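PDB 4K3F: probable TonB-dependent receptor from Pseudomonas aeruginosa, which probably serves as the periplasmic methionine-binding lipoprotein of a transport system, holding its amino acid in the cleft between two lobes. Local coordinates for residues V105-A110 with G114-L119. Numbering follows the deposited sequence. Where two conformers were deposited one is given.
Sequences VIPNDA and GRALLL. With MSE (selenomethionine), chain B.
Ile106 lies against the methyl of Ala116, CB to CB 3.6 Å, its CG2 branch almost as near. The other branch, CG1, sits between the backbone N and the carbonyl carbon (chi1 71°) and runs on extended, so that CD1 reaches Leu117 CG at 3.9 Å; the two side chains cross at about a right angle. Beside Ile106, Pro107 CD rests 4.1 Å from Ala116 CB, and Leu169 of strand 167-170 also touches this alanine. The chain leaves strand 103-107 of the five-stranded sheet, turns through Asn108 and Asp109, and folds back as helix 110-122, a beta-alpha unit of the periplasmic binding protein fold; the N-to-C directions of 105-107 and 114-119 lie at 136°, the axes 7.6 Å apart at closest. At the N-cap, the Asp109 carboxylate caps a backbone N of the first turn, and OD2 also bonds Asn112 ND2. Gly114 N donates to Ala110 O at 3.0 Å. The Arg115 guanidinium reaches the ligand: with CG opposite the main-chain N (chi1 168°) and the chain extended, NH1 is hydrogen-bonded at 2.8 Å to OXT of the bound selenomethionine, whose carboxylate meets the guanidinium edge. Glu190 forms a salt bridge with NH2, and Tyr196 adds a cation-pi contact.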
# COMPACT_ATOMS: atom_id res chain seq x y z
N VAL A 105 -10.78 -13.49 -1.28
CA VAL A 105 -11.17 -12.15 -0.87
C VAL A 105 -10.08 -11.14 -1.30
O VAL A 105 -8.89 -11.43 -1.23
CB VAL A 105 -11.52 -12.06 0.63
CG1 VAL A 105 -10.31 -12.36 1.52
CG2 VAL A 105 -12.14 -10.72 0.96
N ILE A 106 -10.54 -10.00 -1.77
CA ILE A 106 -9.66 -8.92 -2.22
C ILE A 106 -10.17 -7.60 -1.62
O ILE A 106 -11.29 -7.53 -1.14
CB ILE A 106 -9.64 -8.86 -3.77
CG1 ILE A 106 -10.96 -8.35 -4.33
CG2 ILE A 106 -9.24 -10.23 -4.36
CD1 ILE A 106 -11.01 -8.21 -5.84
N PRO A 107 -9.36 -6.56 -1.65
CA PRO A 107 -9.87 -5.28 -1.17
C PRO A 107 -11.03 -4.73 -1.98
O PRO A 107 -11.13 -4.96 -3.17
CB PRO A 107 -8.65 -4.35 -1.28
CG PRO A 107 -7.47 -5.27 -1.22
CD PRO A 107 -7.91 -6.52 -1.96
N ASN A 108 -11.90 -3.99 -1.32
CA ASN A 108 -13.12 -3.48 -1.97
C ASN A 108 -13.00 -2.04 -2.47
O ASN A 108 -13.97 -1.48 -2.98
CB ASN A 108 -14.36 -3.65 -1.09
CG ASN A 108 -14.33 -2.80 0.17
OD1 ASN A 108 -13.40 -2.06 0.45
ND2 ASN A 108 -15.43 -2.83 0.89
N ASP A 109 -11.82 -1.44 -2.38
CA ASP A 109 -11.61 -0.12 -2.98
C ASP A 109 -11.13 -0.29 -4.45
O ASP A 109 -10.57 -1.32 -4.83
CB ASP A 109 -10.59 0.73 -2.20
CG ASP A 109 -9.25 0.12 -2.17
OD1 ASP A 109 -9.04 -0.85 -1.41
OD2 ASP A 109 -8.38 0.61 -2.90
N ALA A 110 -11.39 0.70 -5.27
CA ALA A 110 -11.23 0.51 -6.71
C ALA A 110 -9.80 0.10 -7.13
O ALA A 110 -9.61 -0.82 -7.95
CB ALA A 110 -11.66 1.77 -7.46
N GLY A 114 -8.63 -3.70 -8.04
CA GLY A 114 -8.18 -3.91 -9.40
C GLY A 114 -6.81 -4.55 -9.44
O GLY A 114 -6.56 -5.45 -10.21
N ARG A 115 -5.92 -4.03 -8.59
CA ARG A 115 -4.59 -4.57 -8.40
C ARG A 115 -4.60 -6.08 -8.04
O ARG A 115 -3.84 -6.86 -8.60
CB ARG A 115 -3.94 -3.76 -7.31
CG ARG A 115 -2.68 -4.29 -6.75
CD ARG A 115 -2.26 -3.40 -5.59
NE ARG A 115 -0.88 -3.61 -5.33
CZ ARG A 115 -0.19 -3.00 -4.38
NH1 ARG A 115 -0.80 -2.18 -3.53
NH2 ARG A 115 1.08 -3.27 -4.26
N ALA A 116 -5.48 -6.45 -7.11
CA ALA A 116 -5.64 -7.83 -6.71
C ALA A 116 -6.10 -8.69 -7.87
O ALA A 116 -5.55 -9.77 -8.09
CB ALA A 116 -6.63 -7.93 -5.55
N LEU A 117 -7.09 -8.19 -8.65
CA LEU A 117 -7.57 -8.95 -9.80
C LEU A 117 -6.44 -9.14 -10.83
O LEU A 117 -6.32 -10.20 -11.46
CB LEU A 117 -8.77 -8.27 -10.44
CG LEU A 117 -10.05 -8.32 -9.61
CD1 LEU A 117 -11.11 -7.40 -10.21
CD2 LEU A 117 -10.57 -9.75 -9.55
N LEU A 118 -5.62 -8.11 -11.01
CA LEU A 118 -4.48 -8.22 -11.93
C LEU A 118 -3.46 -9.26 -11.48
O LEU A 118 -2.89 -9.96 -12.32
CB LEU A 118 -3.81 -6.86 -12.13
CG LEU A 118 -4.63 -5.87 -12.96
CD1 LEU A 118 -3.92 -4.53 -13.02
CD2 LEU A 118 -4.88 -6.35 -14.37
N LEU A 119 -3.23 -9.38 -10.18
CA LEU A 119 -2.35 -10.43 -9.65
C LEU A 119 -2.99 -11.80 -9.92
O LEU A 119 -2.30 -12.74 -10.32
CB LEU A 119 -2.09 -10.24 -8.13
CG LEU A 119 -1.21 -11.34 -7.52
CD1 LEU A 119 0.14 -11.45 -8.25
CD2 LEU A 119 -1.03 -11.13 -6.02
N MSE B . 0.87 0.28 1.66
CA MSE B . -0.30 -0.09 0.80
C MSE B . 0.27 -0.83 -0.41
O MSE B . 1.27 -0.40 -0.98
OXT MSE B . -0.29 -1.85 -0.83
CB MSE B . -1.10 1.14 0.36
CG MSE B . -2.30 0.78 -0.48
SE MSE B . -3.18 2.40 -1.16
CE MSE B . -3.86 3.10 0.46